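Local coordinates for probable GTP-binding protein engB (Pyrococcus horikoshii, PDB 2CXX) that binds GDP in a P-loop GTPase fold and is probably needed for normal cell division and septation, at residues 64-67 and 68-72; 177-180 and 181-184. One frame throughout, in Å; residues are numbered along the deposited sequence.

Interaction 1 of 2, residues 64-67 and 68-72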
ATOM      1  N   VAL A  64       5.553  -4.334 -19.118  1.00 19.38           N
ATOM      2  CA  VAL A  64       6.084  -5.100 -18.026  1.00 19.94           C
ATOM      3  C   VAL A  64       5.366  -4.654 -16.773  1.00 21.25           C
ATOM      4  O   VAL A  64       5.130  -5.443 -15.847  1.00 21.66           O
ATOM      5  CB  VAL A  64       7.610  -4.900 -17.947  1.00 20.35           C
ATOM      6  CG1 VAL A  64       8.196  -5.684 -16.814  1.00 21.64           C
ATOM      7  CG2 VAL A  64       8.238  -5.324 -19.323  1.00 21.61           C
ATOM      8  N   GLN A  65       5.031  -3.377 -16.760  1.00 20.50           N
ATOM      9  CA  GLN A  65       4.253  -2.764 -15.693  1.00 21.41           C
ATOM     10  C   GLN A  65       2.914  -3.530 -15.595  1.00 20.60           C
ATOM     11  O   GLN A  65       2.506  -3.928 -14.515  1.00 21.06           O
ATOM     12  CB  GLN A  65       4.012  -1.295 -16.055  1.00 22.19           C
ATOM     13  CG  GLN A  65       3.472  -0.433 -14.959  1.00 24.24           C
ATOM     14  CD  GLN A  65       3.159   1.000 -15.465  1.00 23.25           C
ATOM     15  OE1 GLN A  65       2.078   1.522 -15.223  1.00 26.98           O
ATOM     16  NE2 GLN A  65       4.081   1.589 -16.164  1.00 21.12           N
ATOM     17  N   GLU A  66       2.229  -3.731 -16.725  1.00 19.91           N
ATOM     18  CA  GLU A  66       0.958  -4.470 -16.708  1.00 19.99           C
ATOM     19  C   GLU A  66       1.177  -5.926 -16.321  1.00 19.00           C
ATOM     20  O   GLU A  66       0.347  -6.524 -15.610  1.00 17.61           O
ATOM     21  CB  GLU A  66       0.246  -4.449 -18.072  1.00 22.18           C
ATOM     22  CG  GLU A  66      -1.117  -5.149 -18.002  1.00 25.77           C
ATOM     23  CD  GLU A  66      -1.996  -4.978 -19.219  1.00 29.51           C
ATOM     24  OE1 GLU A  66      -2.122  -3.833 -19.719  1.00 31.57           O
ATOM     25  OE2 GLU A  66      -2.603  -5.992 -19.655  1.00 30.90           O
ATOM     26  N   ARG A  67       2.275  -6.510 -16.774  1.00 17.39           N
ATOM     27  CA  ARG A  67       2.523  -7.916 -16.445  1.00 18.90           C
ATOM     28  C   ARG A  67       2.705  -8.091 -14.943  1.00 17.62           C
ATOM     29  O   ARG A  67       2.237  -9.059 -14.352  1.00 15.48           O
ATOM     30  CB  ARG A  67       3.776  -8.472 -17.123  1.00 19.97           C
ATOM     31  CG  ARG A  67       4.280  -9.652 -16.310  1.00 24.85           C
ATOM     32  CD  ARG A  67       5.117 -10.670 -16.999  1.00 27.60           C
ATOM     33  NE  ARG A  67       6.448 -10.206 -17.319  1.00 33.26           N
ATOM     34  CZ  ARG A  67       7.527 -10.984 -17.255  1.00 35.25           C
ATOM     35  NH1 ARG A  67       7.431 -12.258 -16.861  1.00 34.63           N
ATOM     36  NH2 ARG A  67       8.704 -10.496 -17.626  1.00 38.32           N
ATOM     37  N   ILE A  68       3.428  -7.159 -14.359  1.00 16.46           N
ATOM     38  CA  ILE A  68       3.665  -7.167 -12.923  1.00 17.12           C
ATOM     39  C   ILE A  68       2.342  -7.059 -12.184  1.00 16.71           C
ATOM     40  O   ILE A  68       2.102  -7.796 -11.217  1.00 16.59           O
ATOM     41  CB  ILE A  68       4.556  -5.971 -12.551  1.00 16.92           C
ATOM     42  CG1 ILE A  68       5.963  -6.244 -13.039  1.00 17.88           C
ATOM     43  CG2 ILE A  68       4.604  -5.767 -11.016  1.00 17.75           C
ATOM     44  CD1 ILE A  68       6.953  -5.090 -12.766  1.00 21.33           C
ATOM     45  N   LYS A  69       1.501  -6.119 -12.608  1.00 16.02           N
ATOM     46  CA  LYS A  69       0.214  -5.935 -11.981  1.00 16.34           C
ATOM     47  C   LYS A  69      -0.590  -7.239 -12.046  1.00 17.19           C
ATOM     48  O   LYS A  69      -1.237  -7.618 -11.061  1.00 16.63           O
ATOM     49  CB  LYS A  69      -0.531  -4.793 -12.656  1.00 18.42           C
ATOM     50  CG  LYS A  69      -1.958  -4.697 -12.188  1.00 20.02           C
ATOM     51  CD  LYS A  69      -2.742  -3.851 -13.154  1.00 26.26           C
ATOM     52  CE  LYS A  69      -4.254  -3.908 -12.923  1.00 27.16           C
ATOM     53  NZ  LYS A  69      -4.846  -2.757 -13.669  1.00 28.57           N
ATOM     54  N   ASP A  70      -0.530  -7.943 -13.185  1.00 15.41           N
ATOM     55  CA  ASP A  70      -1.239  -9.226 -13.346  1.00 17.02           C
ATOM     56  C   ASP A  70      -0.739 -10.289 -12.403  1.00 15.24           C
ATOM     57  O   ASP A  70      -1.522 -11.065 -11.890  1.00 15.42           O
ATOM     58  CB  ASP A  70      -1.084  -9.823 -14.772  1.00 18.60           C
ATOM     59  CG  ASP A  70      -1.845  -9.031 -15.829  1.00 19.44           C
ATOM     60  OD1 ASP A  70      -2.756  -8.224 -15.497  1.00 20.79           O
ATOM     61  OD2 ASP A  70      -1.503  -9.235 -17.015  1.00 22.32           O
ATOM     62  N   GLU A  71       0.564 -10.300 -12.185  1.00 15.70           N
ATOM     63  CA  GLU A  71       1.216 -11.257 -11.311  1.00 15.15           C
ATOM     64  C   GLU A  71       0.796 -11.047  -9.847  1.00 14.50           C
ATOM     65  O   GLU A  71       0.562 -12.025  -9.134  1.00 13.92           O
ATOM     66  CB  GLU A  71       2.728 -11.112 -11.484  1.00 16.71           C
ATOM     67  CG  GLU A  71       3.162 -11.711 -12.838  1.00 19.77           C
ATOM     68  CD  GLU A  71       4.563 -11.306 -13.275  1.00 23.06           C
ATOM     69  OE1 GLU A  71       5.116 -11.964 -14.185  1.00 24.93           O
ATOM     70  OE2 GLU A  71       5.108 -10.330 -12.724  1.00 24.69           O
ATOM     71  N   ILE A  72       0.703  -9.776  -9.446  1.00 13.12           N
ATOM     72  CA  ILE A  72       0.298  -9.366  -8.085  1.00 12.50           C
ATOM     73  C   ILE A  72      -1.156  -9.786  -7.913  1.00 13.30           C
ATOM     74  O   ILE A  72      -1.519 -10.352  -6.884  1.00 13.83           O
ATOM     75  CB  ILE A  72       0.452  -7.803  -7.892  1.00 11.14           C
ATOM     76  CG1 ILE A  72       1.930  -7.443  -7.946  1.00 12.30           C
ATOM     77  CG2 ILE A  72      -0.227  -7.303  -6.536  1.00 10.82           C
ATOM     78  CD1 ILE A  72       2.189  -5.971  -7.984  1.00 12.68           C
TER
HETATM   79  O   HOH W   1      -0.508  -8.494 -19.287  1.00 24.86           O
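Asp70 OD2 is joined to Glu66 OE2 through one water, which donates to both carboxylates on a single face of the alpha-helix 62-79 of this P-loop GTPase. The water lies 2.6 Å from Asp70 OD2 but 3.3 Å from Glu66 OE2, an uneven bridge that favours the shorter side chain. Asp70 OD2 and Glu66 OE2 stay 4.3 Å apart, and two acidic groups at that separation probably raise each other's proton affinity slightly.

One residue further on, the i to i+4 pair Arg67 and Glu71 carries the opposite pattern, a salt bridge from Arg67 NH1 to Glu71 OE1 at 3.6 Å. The planes of guanidinium and carboxylate stand 58° apart, so the bridge lacks the flat, two-pronged fit, and Glu71 OE1 lies nearer to the aliphatic part of the arginine, 3.1 Å from Arg67 CD. At CD the chain bends (chi3 72°), and the guanidinium approaches the oxygen obliquely, NH1 making the salt bridge. The NH2 groups of Arg67 and Arg36 come close, so Arg36, predicted to bind GTP, and Glu71 meet different nitrogens.

Buried Ile68 packs on Arg36 and Pro52; the extended Lys69 carries its NZ to a salt bridge with Glu113. Backbone i to i+4 bonds run from Ile68 N to Val64 O (2.8 Å) through Glu71 N to Arg67 O (3.0 Å), and Val64 CG1 touches Ile68 CD1 at 4.3 Å.

Interaction 2 of 2, residues 177-180 and 181-184; sequences RIFE and VIRE
Arg177 reaches along the C-terminal alpha-helix 171-184 of the P-loop GTPase domain to meet Val181 and Glu184, one and two turns on, in a salt-bridge network completed by Glu180. From CB its chain leaves with CG anti to the backbone N (chi1 -174°), then folds at chi2 and chi3 instead of extending, which brings the guanidinium back beside its own helix. NE makes a weak hydrogen bond to Glu180 OE2. CZ lies 3.6 Å from Val181 CG2, the methyl that covers one face of the guanidinium, displaced toward its rim. NH1 is 3.4 Å from that same Val181 CG2 and donates to the carbonyl of Lys158. NH2 forms the strong arm of the network, 2.6 Å from Glu180 OE2, which it meets on the anti side, 23° out of the carboxylate plane and through a bent bond. A second, long salt bridge runs from Arg177 NH2 to Glu184 OE1 at 3.9 Å, with the two planar groups turned 61° apart. The NH2 bond to Glu180 and the NH1 bond to Lys158 O, helped by the weak one from NE, hold the rotation of the guanidinium; the long link to Glu184 adds little.

The apolar flank faces the central sheet, where Ile178 and Val181 touch Ile126, and Val181 and Ile182 touch Val85. Ile178 and Ile182 lie side by side, Ile178 CG2 being 4.0 Å from Ile182 CD1. Phe179, whose ring also meets those of Trp43 and His46, runs alongside Ile182 too, and the Ile182 CD1 methyl comes obliquely to its ring, 3.8 Å from Phe179 CD2.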
ATOM      1  N   ARG A 177      -2.403  -0.844  14.680  1.00 14.54           N
ATOM      2  CA  ARG A 177      -3.570  -1.104  13.819  1.00 15.28           C
ATOM      3  C   ARG A 177      -3.458  -2.468  13.110  1.00 14.17           C
ATOM      4  O   ARG A 177      -4.397  -3.243  13.058  1.00 15.21           O
ATOM      5  CB  ARG A 177      -3.710   0.029  12.777  1.00 16.79           C
ATOM      6  CG  ARG A 177      -4.973   0.006  11.853  1.00 15.05           C
ATOM      7  CD  ARG A 177      -6.225   0.648  12.416  1.00 23.50           C
ATOM      8  NE  ARG A 177      -6.896  -0.280  13.312  1.00 26.14           N
ATOM      9  CZ  ARG A 177      -7.957  -1.043  13.021  1.00 25.34           C
ATOM     10  NH1 ARG A 177      -8.543  -1.018  11.848  1.00 25.00           N
ATOM     11  NH2 ARG A 177      -8.395  -1.907  13.931  1.00 23.88           N
ATOM     12  N   ILE A 178      -2.322  -2.734  12.492  1.00 13.56           N
ATOM     13  CA  ILE A 178      -2.089  -3.974  11.798  1.00 12.76           C
ATOM     14  C   ILE A 178      -2.354  -5.157  12.717  1.00 13.42           C
ATOM     15  O   ILE A 178      -3.044  -6.097  12.342  1.00 14.42           O
ATOM     16  CB  ILE A 178      -0.635  -4.040  11.325  1.00 12.18           C
ATOM     17  CG1 ILE A 178      -0.459  -3.061  10.197  1.00 12.95           C
ATOM     18  CG2 ILE A 178      -0.240  -5.479  10.939  1.00 14.38           C
ATOM     19  CD1 ILE A 178       0.996  -3.030   9.708  1.00 12.23           C
ATOM     20  N   PHE A 179      -1.808  -5.111  13.929  1.00 13.66           N
ATOM     21  CA  PHE A 179      -2.026  -6.234  14.807  1.00 17.03           C
ATOM     22  C   PHE A 179      -3.404  -6.324  15.356  1.00 15.87           C
ATOM     23  O   PHE A 179      -3.915  -7.406  15.574  1.00 17.31           O
ATOM     24  CB  PHE A 179      -0.946  -6.269  15.875  1.00 20.65           C
ATOM     25  CG  PHE A 179       0.346  -6.716  15.298  1.00 23.53           C
ATOM     26  CD1 PHE A 179       1.408  -5.859  15.180  1.00 25.68           C
ATOM     27  CD2 PHE A 179       0.442  -7.983  14.725  1.00 26.95           C
ATOM     28  CE1 PHE A 179       2.544  -6.241  14.498  1.00 25.89           C
ATOM     29  CE2 PHE A 179       1.571  -8.358  14.045  1.00 26.16           C
ATOM     30  CZ  PHE A 179       2.623  -7.480  13.931  1.00 27.41           C
ATOM     31  N   GLU A 180      -4.048  -5.187  15.490  1.00 17.78           N
ATOM     32  CA  GLU A 180      -5.418  -5.152  15.998  1.00 19.34           C
ATOM     33  C   GLU A 180      -6.310  -5.786  14.919  1.00 19.13           C
ATOM     34  O   GLU A 180      -7.139  -6.668  15.192  1.00 19.43           O
ATOM     35  CB  GLU A 180      -5.721  -3.695  16.242  1.00 24.38           C
ATOM     36  CG  GLU A 180      -6.920  -3.280  16.942  1.00 29.36           C
ATOM     37  CD  GLU A 180      -6.897  -1.778  17.067  1.00 33.22           C
ATOM     38  OE1 GLU A 180      -6.120  -1.261  17.902  1.00 35.50           O
ATOM     39  OE2 GLU A 180      -7.600  -1.095  16.287  1.00 35.03           O
ATOM     40  N   VAL A 181      -6.150  -5.357  13.666  1.00 18.44           N
ATOM     41  CA  VAL A 181      -6.939  -5.966  12.591  1.00 19.04           C
ATOM     42  C   VAL A 181      -6.741  -7.471  12.524  1.00 20.67           C
ATOM     43  O   VAL A 181      -7.721  -8.206  12.363  1.00 22.41           O
ATOM     44  CB  VAL A 181      -6.612  -5.396  11.195  1.00 16.14           C
ATOM     45  CG1 VAL A 181      -7.365  -6.232  10.104  1.00 18.17           C
ATOM     46  CG2 VAL A 181      -6.991  -3.931  11.153  1.00 17.07           C
ATOM     47  N   ILE A 182      -5.496  -7.934  12.663  1.00 21.25           N
ATOM     48  CA  ILE A 182      -5.187  -9.357  12.624  1.00 22.73           C
ATOM     49  C   ILE A 182      -5.915 -10.122  13.736  1.00 26.05           C
ATOM     50  O   ILE A 182      -6.486 -11.198  13.500  1.00 25.61           O
ATOM     51  CB  ILE A 182      -3.671  -9.627  12.771  1.00 22.89           C
ATOM     52  CG1 ILE A 182      -2.924  -9.138  11.530  1.00 22.08           C
ATOM     53  CG2 ILE A 182      -3.434 -11.090  13.050  1.00 24.02           C
ATOM     54  CD1 ILE A 182      -1.414  -9.241  11.616  1.00 22.21           C
ATOM     55  N   ARG A 183      -5.880  -9.578  14.946  1.00 28.00           N
ATOM     56  CA  ARG A 183      -6.566 -10.233  16.045  1.00 32.42           C
ATOM     57  C   ARG A 183      -8.076 -10.183  15.847  1.00 34.13           C
ATOM     58  O   ARG A 183      -8.729 -11.219  15.927  1.00 35.66           O
ATOM     59  CB  ARG A 183      -6.251  -9.561  17.371  1.00 33.86           C
ATOM     60  CG  ARG A 183      -4.869  -9.814  17.955  1.00 37.57           C
ATOM     61  CD  ARG A 183      -4.870  -9.249  19.388  1.00 40.87           C
ATOM     62  NE  ARG A 183      -5.662  -8.021  19.363  1.00 44.53           N
ATOM     63  CZ  ARG A 183      -6.074  -7.326  20.416  1.00 46.98           C
ATOM     64  NH1 ARG A 183      -5.780  -7.718  21.666  1.00 48.24           N
ATOM     65  NH2 ARG A 183      -6.789  -6.220  20.202  1.00 47.27           N
ATOM     66  N   GLU A 184      -8.628  -8.985  15.615  1.00 35.62           N
ATOM     67  CA  GLU A 184     -10.074  -8.828  15.430  1.00 37.64           C
ATOM     68  C   GLU A 184     -10.572  -9.823  14.397  1.00 38.15           C
ATOM     69  O   GLU A 184     -11.674 -10.366  14.547  1.00 38.36           O
ATOM     70  CB  GLU A 184     -10.458  -7.400  15.002  1.00 38.75           C
ATOM     71  CG  GLU A 184      -9.690  -6.930  13.804  1.00 41.73           C
ATOM     72  CD  GLU A 184     -10.502  -6.136  12.822  1.00 41.88           C
ATOM     73  OE1 GLU A 184     -10.767  -4.927  13.075  1.00 44.05           O
ATOM     74  OE2 GLU A 184     -10.862  -6.732  11.780  1.00 42.62           O
TER

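Both contacts are intrahelical, yet they occupy different helices on opposite sides of the chain's centre, with their own centres 29 Å apart and nearest atoms about 17 Å apart. Interaction 1 is a surface contact: one of its touching residues is buried, and its side-chain chemistry is chiefly ionic and water-mediated. Interaction 2 is partly buried, joining an apolar flank against strands 85-91 and 125-130 to a charged one. Each has an arginine-glutamate pair, spaced i to i+4 in interaction 1, whereas the close pair of interaction 2 is i to i+3. In 64-72 the arginine lies near a predicted GTP-binding arginine; in 177-184 it has one close and one long carboxylate partner.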